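Local coordinates for hypothetical protein PSPTO5229 (Pseudomonas syringae pv. tomato str. DC3000, PDB 2EVE), which is of unknown function but consists largely of an EVE domain, related to ASCH and PUA domains, and so may bind nucleic acid or a modified base, at residues A[16-21]-A[99-104]; A[36-41]-A[95-100]; A[41-46]-A[66-71]. One frame throughout, in Å; residues are numbered along the deposited sequence.

Interaction 1 (A[16-21]-A[99-104]); sequences SDLQRL and IGFVDI
Gln19 and Phe101 supply the one CH-pi interaction of this contact. Gln19 CB stands over a face of the ring, 3.8 Å from the centroid of the Phe101 ring and 23° off its normal, displaced toward the rim. The two side chains run side by side in the same direction, and Gln19 CA presses closer still, 3.4 Å from Phe101 CD2. Gln19 CG, anti to the backbone N, comes 3.7 Å from Phe101 CZ. Beyond CG the glutamine is extended, and its amide plane is tilted 38° from the aromatic plane. The opposite face has the backbone N of Asp103 above its centre, and Ile104 CB lies at the edge.

Purely aliphatic packing comes from Leu18. Its CD2 meets Ile99 CD1 at 3.5 Å, and its CG approaches Phe101 CB at 3.9 Å; Phe13 and Phe49 also touch this leucine. A third group of contacts sets polar tips against methyls: Gln19 NE2 lies 3.5 Å from Ile104 CG2, and Ser16 OG lies near Ile104 CD1.

Segment 16-21 of helix 15-21 runs at 106° to segment 99-104 of strand 95-110, before the chain enters strand 23-26, which pairs with that same strand. Val102 and Asp103 form a classic beta bulge opposite Ile62, and the extra residue lets both Phe101 and Ile104, three positions apart, point toward the helix. No hydrogen bond or salt bridge spans the two segments, which implies that the helix is held here by shape and dispersion, graded from a buried leucine to a solvent-exposed glutamine.

Interaction 2 (A[36-41]-A[95-100]); sequences NFLRTM and SALDIG
Ser95 OG is gripped by two nitrogens of one guanidinium. Arg39 NE makes the stronger bond, 2.8 Å to Ser95 OG and nearly straight at 167°, while Arg39 NH2 adds a weak one to Ser95 OG at 3.3 Å. The hydroxyl oxygen lies at the edge of the guanidinium, just 3° out of its plane, so NE points almost straight at it, while the NH2 bond is bent. The arginine chain runs extended from CG to NE, which carries the charged end from the exposed side of the helix over to the buried serine. Arg35 NH1 lies close to Arg39 NH1, a like-charge approach that the bonds to the serine may help to offset.

Beside these bonds the contact is aliphatic. Leu38 and Leu97 reach toward each other tip to tip, with Leu38 CG 3.5 Å from Leu97 CD2; Leu38 CD2 also lies 4.0 Å from Ser95 CB.

In the alpha-beta fold of this PUA-related domain, helix 32-40 lies against the sheet at strand 95-110. The axes of segments 36-40 and 95-100 differ by 38° in direction and approach to 8.6 Å. The strand is itself flanked by strands 23-26 and 58-71, through backbone bonds such as Leu97 with Trp26 and Ala96 with Tyr70.

Farther along the segment, Met41, a selenomethionine, crosses Leu97 at about a right angle, its SE 3.8 Å from Leu97 CD2. Trp4 and Met6 of strand 3-8 also touch its side chain. One turn back, Phe37 O accepts from both Thr40 N and Thr40 OG1, the latter at 2.8 Å.

Interaction 3 (A[41-46]-A[66-71]); sequences MAEGDE and VKTAYP
Thr68 meets Glu43 beside the flat peptide group that joins Ala42 to Glu43, its CG2 approaching Glu43 N obliquely at 3.8 Å. A second flat group, the carboxylate of Asp45, is met from well above its plane by the backbone N of Ala42, which donates to Asp45 OD2 over 2.8 Å at a nearly straight 167°.

Both belong to a type II beta turn running from Ala42 to Asp45, with Gly44 at its third position, where phi is positive (100°). Asp45 N closes the turn on Ala42 O at 3.0 Å, so Ala42 and Asp45 are tied in both directions. Asp45 has further partners in strand 3-8 and just before it: OD2 also receives Trp4 NE1, and OD1 receives Ala2 N. The turn links helix 32-40 to strand 46-51.

Facing it, strand 58-71 turns a corner at Val66 and Lys67, a classic beta bulge opposite Asp98. Direct contact is modest and lies near the surface. The Thr68 and Glu43 side chains cross obliquely, Thr68 CG2 against Glu43 CG at 3.8 Å. The same methyl also touches Met41 O, and Glu43 CG lies close to Val66 O as well.

Gly44 and Asp45 make backbone hydrogen bonds with Ile65, the residue just before segment 66-71. Between the two segments themselves no direct hydrogen bond forms, but a water molecule bridges them: it donates to Met41 O at 2.8 Å and accepts from Ala69 N at 3.0 Å, linking the carbonyl of the selenomethionine to the strand just beyond the bulge.

Strand 95-110 is common to interactions 1 and 2, which share Ile99 and Gly100 although their centres lie about 16 Å apart. Interaction 3 sits on neighbouring strand 58-71, its centre about 5 Å from that of interaction 2; the two share Met41, and Asp98 OD1 bonds to Tyr70 OH at 2.8 Å between them. Interaction 1, about 15 Å from interaction 3 between centres, meets it through Val66, whose CG1 lies 3.7 Å from Gly100 N. None of the segments contributes to the pocket of the tris-hydroxymethyl-methyl-ammonium ion, formed by Lys7, Tyr50, Ser52, Ser53 and Leu111, yet strand 95-110 runs up to Leu111, and the turn in interaction 3 leads into strand 46-51, which carries Tyr50.

Interaction 1 (A[16-21]-A[99-104])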
ATOM      1  N   SER A  16     -11.403   6.085  -0.859  1.00 11.07           N
ATOM      2  CA  SER A  16     -12.685   6.604  -0.379  1.00 11.72           C
ATOM      3  C   SER A  16     -13.168   5.766   0.801  1.00  9.75           C
ATOM      4  O   SER A  16     -13.751   6.294   1.750  1.00 11.52           O
ATOM      5  CB  SER A  16     -13.742   6.582  -1.491  1.00 12.87           C
ATOM      6  OG  SER A  16     -13.482   7.580  -2.463  1.00 14.53           O
ATOM      7  N   ASP A  17     -12.933   4.457   0.736  1.00 10.91           N
ATOM      8  CA  ASP A  17     -13.334   3.572   1.825  1.00 10.21           C
ATOM      9  C   ASP A  17     -12.532   3.922   3.068  1.00 10.15           C
ATOM     10  O   ASP A  17     -13.068   3.933   4.176  1.00 10.27           O
ATOM     11  CB  ASP A  17     -13.088   2.100   1.477  1.00 11.39           C
ATOM     12  CG  ASP A  17     -13.992   1.594   0.365  1.00 14.16           C
ATOM     13  OD1 ASP A  17     -15.203   1.910   0.381  1.00 14.44           O
ATOM     14  OD2 ASP A  17     -13.493   0.863  -0.513  1.00 13.49           O
ATOM     15  N   LEU A  18     -11.242   4.204   2.890  1.00  9.46           N
ATOM     16  CA  LEU A  18     -10.385   4.548   4.023  1.00  8.91           C
ATOM     17  C   LEU A  18     -10.830   5.874   4.627  1.00 10.47           C
ATOM     18  O   LEU A  18     -10.827   6.039   5.844  1.00  9.53           O
ATOM     19  CB  LEU A  18      -8.915   4.637   3.591  1.00  9.79           C
ATOM     20  CG  LEU A  18      -7.912   5.043   4.685  1.00  8.38           C
ATOM     21  CD1 LEU A  18      -7.987   4.061   5.851  1.00  9.48           C
ATOM     22  CD2 LEU A  18      -6.497   5.074   4.110  1.00  9.59           C
ATOM     23  N   GLN A  19     -11.211   6.818   3.774  1.00  9.84           N
ATOM     24  CA  GLN A  19     -11.674   8.113   4.248  1.00  8.94           C
ATOM     25  C   GLN A  19     -12.918   7.906   5.111  1.00 10.20           C
ATOM     26  O   GLN A  19     -13.070   8.533   6.162  1.00 10.10           O
ATOM     27  CB  GLN A  19     -12.000   9.018   3.060  1.00 11.52           C
ATOM     28  CG  GLN A  19     -12.526  10.391   3.434  1.00 14.92           C
ATOM     29  CD  GLN A  19     -12.804  11.238   2.208  1.00 20.10           C
ATOM     30  OE1 GLN A  19     -13.423  10.774   1.251  1.00 23.89           O
ATOM     31  NE2 GLN A  19     -12.356  12.488   2.235  1.00 22.89           N
ATOM     32  N   ARG A  20     -13.796   7.015   4.666  1.00  9.01           N
ATOM     33  CA  ARG A  20     -15.029   6.717   5.393  1.00  8.41           C
ATOM     34  C   ARG A  20     -14.767   6.021   6.724  1.00  8.95           C
ATOM     35  O   ARG A  20     -15.282   6.437   7.766  1.00  9.73           O
ATOM     36  CB  ARG A  20     -15.951   5.841   4.530  1.00  8.56           C
ATOM     37  CG  ARG A  20     -17.130   5.222   5.290  1.00  9.61           C
ATOM     38  CD  ARG A  20     -18.097   4.509   4.351  1.00 10.30           C
ATOM     39  NE  ARG A  20     -17.447   3.490   3.526  1.00 11.12           N
ATOM     40  CZ  ARG A  20     -17.120   2.269   3.941  1.00 11.45           C
ATOM     41  NH1 ARG A  20     -17.381   1.886   5.187  1.00  9.08           N
ATOM     42  NH2 ARG A  20     -16.532   1.425   3.104  1.00 12.25           N
ATOM     43  N   LEU A  21     -13.963   4.961   6.681  1.00  8.17           N
ATOM     44  CA  LEU A  21     -13.645   4.174   7.864  1.00  8.58           C
ATOM     45  C   LEU A  21     -12.780   4.877   8.902  1.00  8.48           C
ATOM     46  O   LEU A  21     -12.881   4.586  10.094  1.00  9.92           O
ATOM     47  CB  LEU A  21     -12.964   2.869   7.448  1.00  9.71           C
ATOM     48  CG  LEU A  21     -13.835   1.887   6.661  1.00  8.33           C
ATOM     49  CD1 LEU A  21     -12.980   0.718   6.203  1.00 12.21           C
ATOM     50  CD2 LEU A  21     -14.983   1.392   7.537  1.00 10.60           C
ATOM     51  N   ILE A  99      -4.101   0.940   9.356  1.00  9.84           N
ATOM     52  CA  ILE A  99      -3.791   2.219   8.736  1.00 10.17           C
ATOM     53  C   ILE A  99      -4.891   3.243   8.991  1.00 10.46           C
ATOM     54  O   ILE A  99      -6.014   2.892   9.352  1.00 10.72           O
ATOM     55  CB  ILE A  99      -3.626   2.085   7.213  1.00 10.99           C
ATOM     56  CG1 ILE A  99      -4.941   1.613   6.586  1.00 16.86           C
ATOM     57  CG2 ILE A  99      -2.502   1.104   6.896  1.00 12.43           C
ATOM     58  CD1 ILE A  99      -5.097   1.999   5.138  1.00 19.69           C
ATOM     59  N   GLY A 100      -4.552   4.511   8.793  1.00  9.65           N
ATOM     60  CA  GLY A 100      -5.516   5.576   8.991  1.00  9.70           C
ATOM     61  C   GLY A 100      -5.545   6.536   7.817  1.00 10.31           C
ATOM     62  O   GLY A 100      -4.577   6.637   7.060  1.00 10.53           O
ATOM     63  N   PHE A 101      -6.655   7.249   7.663  1.00  9.23           N
ATOM     64  CA  PHE A 101      -6.797   8.195   6.563  1.00  9.89           C
ATOM     65  C   PHE A 101      -6.008   9.478   6.779  1.00  9.79           C
ATOM     66  O   PHE A 101      -5.935   9.999   7.893  1.00 10.87           O
ATOM     67  CB  PHE A 101      -8.275   8.544   6.350  1.00 10.62           C
ATOM     68  CG  PHE A 101      -8.514   9.541   5.249  1.00 12.13           C
ATOM     69  CD1 PHE A 101      -8.785  10.875   5.541  1.00 10.53           C
ATOM     70  CD2 PHE A 101      -8.467   9.143   3.918  1.00 11.35           C
ATOM     71  CE1 PHE A 101      -9.006  11.804   4.518  1.00 12.20           C
ATOM     72  CE2 PHE A 101      -8.687  10.058   2.887  1.00 12.87           C
ATOM     73  CZ  PHE A 101      -8.957  11.392   3.189  1.00 11.15           C
ATOM     74  N   VAL A 102      -5.396   9.969   5.707  1.00 11.28           N
ATOM     75  CA  VAL A 102      -4.652  11.218   5.768  1.00 11.69           C
ATOM     76  C   VAL A 102      -5.197  12.189   4.723  1.00 12.41           C
ATOM     77  O   VAL A 102      -5.586  13.305   5.059  1.00 12.39           O
ATOM     78  CB  VAL A 102      -3.130  11.006   5.546  1.00 10.59           C
ATOM     79  CG1 VAL A 102      -2.425  12.358   5.466  1.00 13.37           C
ATOM     80  CG2 VAL A 102      -2.543  10.194   6.694  1.00 12.65           C
ATOM     81  N   ASP A 103      -5.249  11.772   3.461  1.00 12.06           N
ATOM     82  CA  ASP A 103      -5.756  12.662   2.423  1.00 13.28           C
ATOM     83  C   ASP A 103      -6.209  11.921   1.174  1.00 12.31           C
ATOM     84  O   ASP A 103      -5.776  10.800   0.903  1.00 12.76           O
ATOM     85  CB  ASP A 103      -4.675  13.698   2.071  1.00 14.54           C
ATOM     86  CG  ASP A 103      -5.215  14.872   1.266  1.00 19.77           C
ATOM     87  OD1 ASP A 103      -6.416  15.194   1.395  1.00 22.77           O
ATOM     88  OD2 ASP A 103      -4.429  15.488   0.516  1.00 22.49           O
ATOM     89  N   ILE A 104      -7.111  12.545   0.425  1.00 12.60           N
ATOM     90  CA  ILE A 104      -7.606  11.956  -0.807  1.00 13.01           C
ATOM     91  C   ILE A 104      -7.406  12.986  -1.913  1.00 15.32           C
ATOM     92  O   ILE A 104      -7.717  14.167  -1.741  1.00 16.00           O
ATOM     93  CB  ILE A 104      -9.099  11.560  -0.688  1.00 14.33           C
ATOM     94  CG1 ILE A 104      -9.582  10.964  -2.008  1.00 15.28           C
ATOM     95  CG2 ILE A 104      -9.932  12.762  -0.260  1.00 15.49           C
ATOM     96  CD1 ILE A 104     -10.988  10.408  -1.954  1.00 17.32           C
TER

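Interaction 2 (A[36-41]-A[95-100])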
ATOM      1  N   ASN A  36       8.036  -8.135   4.127  1.00  7.73           N
ATOM      2  CA  ASN A  36       9.174  -7.671   4.901  1.00  6.95           C
ATOM      3  C   ASN A  36       9.196  -6.152   5.019  1.00  7.31           C
ATOM      4  O   ASN A  36       9.502  -5.623   6.089  1.00  7.34           O
ATOM      5  CB  ASN A  36      10.473  -8.224   4.313  1.00  8.51           C
ATOM      6  CG  ASN A  36      10.621  -9.719   4.559  1.00  7.26           C
ATOM      7  OD1 ASN A  36       9.974 -10.277   5.451  1.00  8.27           O
ATOM      8  ND2 ASN A  36      11.483 -10.371   3.785  1.00  8.82           N
ATOM      9  N   PHE A  37       8.868  -5.446   3.941  1.00  6.56           N
ATOM     10  CA  PHE A  37       8.821  -3.990   4.015  1.00  6.09           C
ATOM     11  C   PHE A  37       7.703  -3.587   4.977  1.00  7.16           C
ATOM     12  O   PHE A  37       7.884  -2.723   5.836  1.00  7.64           O
ATOM     13  CB  PHE A  37       8.554  -3.369   2.641  1.00  6.57           C
ATOM     14  CG  PHE A  37       9.787  -3.197   1.800  1.00  7.43           C
ATOM     15  CD1 PHE A  37      10.897  -2.525   2.302  1.00  7.30           C
ATOM     16  CD2 PHE A  37       9.832  -3.687   0.501  1.00  9.40           C
ATOM     17  CE1 PHE A  37      12.041  -2.341   1.521  1.00  6.53           C
ATOM     18  CE2 PHE A  37      10.972  -3.510  -0.292  1.00  9.67           C
ATOM     19  CZ  PHE A  37      12.075  -2.837   0.221  1.00  9.81           C
ATOM     20  N   LEU A  38       6.544  -4.225   4.839  1.00  7.53           N
ATOM     21  CA  LEU A  38       5.405  -3.918   5.697  1.00  6.69           C
ATOM     22  C   LEU A  38       5.770  -4.054   7.174  1.00  8.43           C
ATOM     23  O   LEU A  38       5.372  -3.233   7.998  1.00  6.80           O
ATOM     24  CB  LEU A  38       4.227  -4.836   5.340  1.00  7.65           C
ATOM     25  CG  LEU A  38       2.900  -4.635   6.080  1.00  7.54           C
ATOM     26  CD1 LEU A  38       1.749  -5.001   5.157  1.00  9.76           C
ATOM     27  CD2 LEU A  38       2.871  -5.473   7.345  1.00 10.03           C
ATOM     28  N   ARG A  39       6.545  -5.082   7.503  1.00  6.79           N
ATOM     29  CA  ARG A  39       6.957  -5.313   8.883  1.00  6.63           C
ATOM     30  C   ARG A  39       7.889  -4.231   9.431  1.00  7.72           C
ATOM     31  O   ARG A  39       8.018  -4.089  10.644  1.00  8.55           O
ATOM     32  CB  ARG A  39       7.627  -6.684   9.006  1.00  5.02           C
ATOM     33  CG  ARG A  39       6.653  -7.848   8.917  1.00  6.72           C
ATOM     34  CD  ARG A  39       7.393  -9.171   8.939  1.00  5.74           C
ATOM     35  NE  ARG A  39       6.484 -10.295   9.145  1.00  6.57           N
ATOM     36  CZ  ARG A  39       6.881 -11.559   9.245  1.00  7.52           C
ATOM     37  NH1 ARG A  39       8.172 -11.866   9.150  1.00  8.21           N
ATOM     38  NH2 ARG A  39       5.987 -12.517   9.464  1.00  8.68           N
ATOM     39  N   THR A  40       8.545  -3.475   8.553  1.00  8.64           N
ATOM     40  CA  THR A  40       9.442  -2.426   9.027  1.00  7.86           C
ATOM     41  C   THR A  40       8.759  -1.064   9.144  1.00  8.16           C
ATOM     42  O   THR A  40       9.371  -0.092   9.601  1.00  8.49           O
ATOM     43  CB  THR A  40      10.710  -2.280   8.139  1.00  6.78           C
ATOM     44  OG1 THR A  40      10.355  -1.855   6.813  1.00  7.03           O
ATOM     45  CG2 THR A  40      11.460  -3.606   8.072  1.00  8.28           C
HETATM   46  N   MSE A  41       7.495  -0.987   8.738  1.00  7.43           N
HETATM   47  CA  MSE A  41       6.751   0.264   8.841  1.00  7.89           C
HETATM   48  C   MSE A  41       6.528   0.574  10.316  1.00  9.08           C
HETATM   49  O   MSE A  41       6.334  -0.333  11.126  1.00 11.08           O
HETATM   50  CB  MSE A  41       5.410   0.145   8.113  1.00  9.44           C
HETATM   51  CG  MSE A  41       5.566  -0.026   6.616  1.00  8.57           C
HETATM   52 SE   MSE A  41       3.882  -0.304   5.724  1.00 18.24          SE
HETATM   53  CE  MSE A  41       3.551   1.488   5.092  1.00 19.22           C
ATOM     54  N   SER A  95       1.771 -10.939   7.634  1.00  8.65           N
ATOM     55  CA  SER A  95       1.502  -9.838   8.551  1.00  7.83           C
ATOM     56  C   SER A  95       0.584  -8.781   7.964  1.00  7.36           C
ATOM     57  O   SER A  95       0.649  -8.466   6.777  1.00  9.06           O
ATOM     58  CB  SER A  95       2.816  -9.164   8.957  1.00  8.24           C
ATOM     59  OG  SER A  95       3.706 -10.085   9.559  1.00  9.93           O
ATOM     60  N   ALA A  96      -0.270  -8.233   8.820  1.00  8.14           N
ATOM     61  CA  ALA A  96      -1.185  -7.173   8.435  1.00  7.62           C
ATOM     62  C   ALA A  96      -0.861  -6.025   9.375  1.00  8.84           C
ATOM     63  O   ALA A  96      -0.024  -6.160  10.266  1.00  9.31           O
ATOM     64  CB  ALA A  96      -2.627  -7.618   8.639  1.00  8.50           C
ATOM     65  N   LEU A  97      -1.507  -4.887   9.170  1.00 10.22           N
ATOM     66  CA  LEU A  97      -1.301  -3.757  10.056  1.00 10.96           C
ATOM     67  C   LEU A  97      -2.490  -2.831   9.923  1.00 12.43           C
ATOM     68  O   LEU A  97      -3.298  -2.987   9.014  1.00 12.55           O
ATOM     69  CB  LEU A  97       0.018  -3.038   9.735  1.00 16.78           C
ATOM     70  CG  LEU A  97       0.381  -2.636   8.303  1.00 17.52           C
ATOM     71  CD1 LEU A  97      -0.555  -1.552   7.799  1.00 23.01           C
ATOM     72  CD2 LEU A  97       1.821  -2.141   8.300  1.00 20.52           C
ATOM     73  N   ASP A  98      -2.624  -1.893  10.851  1.00  9.97           N
ATOM     74  CA  ASP A  98      -3.741  -0.967  10.788  1.00 10.04           C
ATOM     75  C   ASP A  98      -3.280   0.366  10.230  1.00 10.08           C
ATOM     76  O   ASP A  98      -2.207   0.862  10.581  1.00 10.22           O
ATOM     77  CB  ASP A  98      -4.357  -0.751  12.172  1.00 11.39           C
ATOM     78  CG  ASP A  98      -4.903  -2.029  12.779  1.00 14.06           C
ATOM     79  OD1 ASP A  98      -5.354  -2.917  12.023  1.00 17.70           O
ATOM     80  OD2 ASP A  98      -4.892  -2.136  14.023  1.00 18.02           O
ATOM     81  N   ILE A  99      -4.101   0.940   9.356  1.00  9.84           N
ATOM     82  CA  ILE A  99      -3.791   2.219   8.736  1.00 10.17           C
ATOM     83  C   ILE A  99      -4.891   3.243   8.991  1.00 10.46           C
ATOM     84  O   ILE A  99      -6.014   2.892   9.352  1.00 10.72           O
ATOM     85  CB  ILE A  99      -3.626   2.085   7.213  1.00 10.99           C
ATOM     86  CG1 ILE A  99      -4.941   1.613   6.586  1.00 16.86           C
ATOM     87  CG2 ILE A  99      -2.502   1.104   6.896  1.00 12.43           C
ATOM     88  CD1 ILE A  99      -5.097   1.999   5.138  1.00 19.69           C
ATOM     89  N   GLY A 100      -4.552   4.511   8.793  1.00  9.65           N
ATOM     90  CA  GLY A 100      -5.516   5.576   8.991  1.00  9.70           C
ATOM     91  C   GLY A 100      -5.545   6.536   7.817  1.00 10.31           C
ATOM     92  O   GLY A 100      -4.577   6.637   7.060  1.00 10.53           O
TER

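Interaction 3 (A[41-46]-A[66-71])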
HETATM    1  N   MSE A  41       7.495  -0.987   8.738  1.00  7.43           N
HETATM    2  CA  MSE A  41       6.751   0.264   8.841  1.00  7.89           C
HETATM    3  C   MSE A  41       6.528   0.574  10.316  1.00  9.08           C
HETATM    4  O   MSE A  41       6.334  -0.333  11.126  1.00 11.08           O
HETATM    5  CB  MSE A  41       5.410   0.145   8.113  1.00  9.44           C
HETATM    6  CG  MSE A  41       5.566  -0.026   6.616  1.00  8.57           C
HETATM    7 SE   MSE A  41       3.882  -0.304   5.724  1.00 18.24          SE
HETATM    8  CE  MSE A  41       3.551   1.488   5.092  1.00 19.22           C
ATOM      9  N   ALA A  42       6.565   1.855  10.662  1.00  9.00           N
ATOM     10  CA  ALA A  42       6.383   2.275  12.048  1.00  8.69           C
ATOM     11  C   ALA A  42       5.176   3.186  12.195  1.00  7.50           C
ATOM     12  O   ALA A  42       4.716   3.784  11.223  1.00  9.25           O
ATOM     13  CB  ALA A  42       7.628   2.996  12.534  1.00 11.19           C
ATOM     14  N   GLU A  43       4.664   3.290  13.419  1.00  8.53           N
ATOM     15  CA  GLU A  43       3.514   4.145  13.692  1.00  9.95           C
ATOM     16  C   GLU A  43       3.866   5.575  13.290  1.00  9.91           C
ATOM     17  O   GLU A  43       4.927   6.088  13.652  1.00 12.52           O
ATOM     18  CB  GLU A  43       3.170   4.108  15.183  1.00 14.80           C
ATOM     19  CG  GLU A  43       2.828   2.729  15.712  1.00 22.71           C
ATOM     20  CD  GLU A  43       2.715   2.702  17.222  1.00 27.97           C
ATOM     21  OE1 GLU A  43       1.892   3.467  17.771  1.00 30.96           O
ATOM     22  OE2 GLU A  43       3.452   1.917  17.860  1.00 30.59           O
ATOM     23  N   GLY A  44       2.977   6.215  12.540  1.00  9.61           N
ATOM     24  CA  GLY A  44       3.235   7.577  12.113  1.00 10.79           C
ATOM     25  C   GLY A  44       3.753   7.670  10.693  1.00 11.18           C
ATOM     26  O   GLY A  44       3.646   8.722  10.059  1.00 12.79           O
ATOM     27  N   ASP A  45       4.334   6.582  10.191  1.00  9.95           N
ATOM     28  CA  ASP A  45       4.831   6.575   8.818  1.00  9.44           C
ATOM     29  C   ASP A  45       3.641   6.838   7.907  1.00  9.55           C
ATOM     30  O   ASP A  45       2.506   6.501   8.244  1.00 10.04           O
ATOM     31  CB  ASP A  45       5.437   5.217   8.451  1.00  9.21           C
ATOM     32  CG  ASP A  45       6.812   4.993   9.057  1.00 11.93           C
ATOM     33  OD1 ASP A  45       7.346   5.905   9.725  1.00 11.11           O
ATOM     34  OD2 ASP A  45       7.357   3.890   8.860  1.00  9.57           O
ATOM     35  N   GLU A  46       3.895   7.448   6.757  1.00  9.36           N
ATOM     36  CA  GLU A  46       2.826   7.729   5.809  1.00  9.71           C
ATOM     37  C   GLU A  46       3.064   6.942   4.535  1.00  9.69           C
ATOM     38  O   GLU A  46       4.196   6.559   4.240  1.00  9.35           O
ATOM     39  CB  GLU A  46       2.770   9.225   5.501  1.00 11.01           C
ATOM     40  CG  GLU A  46       2.294  10.060   6.675  1.00 14.27           C
ATOM     41  CD  GLU A  46       2.445  11.547   6.428  1.00 18.75           C
ATOM     42  OE1 GLU A  46       3.596  12.015   6.305  1.00 22.97           O
ATOM     43  OE2 GLU A  46       1.413  12.245   6.363  1.00 20.63           O
ATOM     44  N   VAL A  66      -1.149   3.273  11.815  1.00 10.23           N
ATOM     45  CA  VAL A  66      -1.623   3.490  13.176  1.00 12.26           C
ATOM     46  C   VAL A  66      -1.227   2.363  14.120  1.00 12.99           C
ATOM     47  O   VAL A  66      -1.075   2.581  15.321  1.00 14.83           O
ATOM     48  CB  VAL A  66      -3.152   3.700  13.204  1.00 15.95           C
ATOM     49  CG1 VAL A  66      -3.523   4.863  12.299  1.00 14.65           C
ATOM     50  CG2 VAL A  66      -3.862   2.442  12.769  1.00 17.44           C
ATOM     51  N   LYS A  67      -1.061   1.160  13.582  1.00 11.46           N
ATOM     52  CA  LYS A  67      -0.642   0.015  14.388  1.00 12.56           C
ATOM     53  C   LYS A  67       0.331  -0.820  13.561  1.00 10.15           C
ATOM     54  O   LYS A  67       0.026  -1.184  12.426  1.00  9.79           O
ATOM     55  CB  LYS A  67      -1.852  -0.825  14.791  1.00 14.09           C
ATOM     56  CG  LYS A  67      -1.529  -1.968  15.731  1.00 18.74           C
ATOM     57  CD  LYS A  67      -2.817  -2.632  16.182  1.00 22.10           C
ATOM     58  CE  LYS A  67      -2.566  -3.766  17.146  1.00 23.96           C
ATOM     59  NZ  LYS A  67      -3.858  -4.330  17.617  1.00 26.63           N
ATOM     60  N   THR A  68       1.498  -1.117  14.124  1.00  9.61           N
ATOM     61  CA  THR A  68       2.505  -1.885  13.405  1.00 10.34           C
ATOM     62  C   THR A  68       2.089  -3.333  13.167  1.00  9.91           C
ATOM     63  O   THR A  68       1.117  -3.830  13.743  1.00  9.56           O
ATOM     64  CB  THR A  68       3.883  -1.850  14.122  1.00 10.55           C
ATOM     65  OG1 THR A  68       3.768  -2.411  15.435  1.00 12.02           O
ATOM     66  CG2 THR A  68       4.395  -0.410  14.226  1.00 14.07           C
ATOM     67  N   ALA A  69       2.848  -3.999  12.306  1.00  9.40           N
ATOM     68  CA  ALA A  69       2.588  -5.373  11.891  1.00  9.27           C
ATOM     69  C   ALA A  69       2.255  -6.422  12.942  1.00  9.97           C
ATOM     70  O   ALA A  69       2.883  -6.509  13.995  1.00 10.18           O
ATOM     71  CB  ALA A  69       3.751  -5.865  11.047  1.00 10.28           C
ATOM     72  N   TYR A  70       1.258  -7.234  12.618  1.00 10.05           N
ATOM     73  CA  TYR A  70       0.834  -8.322  13.477  1.00 10.34           C
ATOM     74  C   TYR A  70       0.373  -9.462  12.572  1.00 10.77           C
ATOM     75  O   TYR A  70       0.095  -9.245  11.394  1.00 10.13           O
ATOM     76  CB  TYR A  70      -0.282  -7.850  14.418  1.00  9.16           C
ATOM     77  CG  TYR A  70      -1.497  -7.258  13.743  1.00 10.62           C
ATOM     78  CD1 TYR A  70      -2.541  -8.072  13.319  1.00 11.48           C
ATOM     79  CD2 TYR A  70      -1.625  -5.880  13.574  1.00 10.73           C
ATOM     80  CE1 TYR A  70      -3.688  -7.536  12.752  1.00 12.31           C
ATOM     81  CE2 TYR A  70      -2.772  -5.328  13.003  1.00 10.18           C
ATOM     82  CZ  TYR A  70      -3.800  -6.164  12.598  1.00 11.65           C
ATOM     83  OH  TYR A  70      -4.956  -5.641  12.070  1.00 13.23           O
ATOM     84  N   PRO A  71       0.306 -10.694  13.099  1.00 11.56           N
ATOM     85  CA  PRO A  71      -0.125 -11.832  12.277  1.00 11.21           C
ATOM     86  C   PRO A  71      -1.435 -11.553  11.548  1.00 10.55           C
ATOM     87  O   PRO A  71      -2.427 -11.163  12.162  1.00 11.14           O
ATOM     88  CB  PRO A  71      -0.235 -12.963  13.296  1.00 11.55           C
ATOM     89  CG  PRO A  71       0.853 -12.613  14.276  1.00  9.43           C
ATOM     90  CD  PRO A  71       0.649 -11.130  14.463  1.00  9.52           C
TER
HETATM   91  O   HOH W   1       5.042  -2.761  10.742  1.00  8.56           O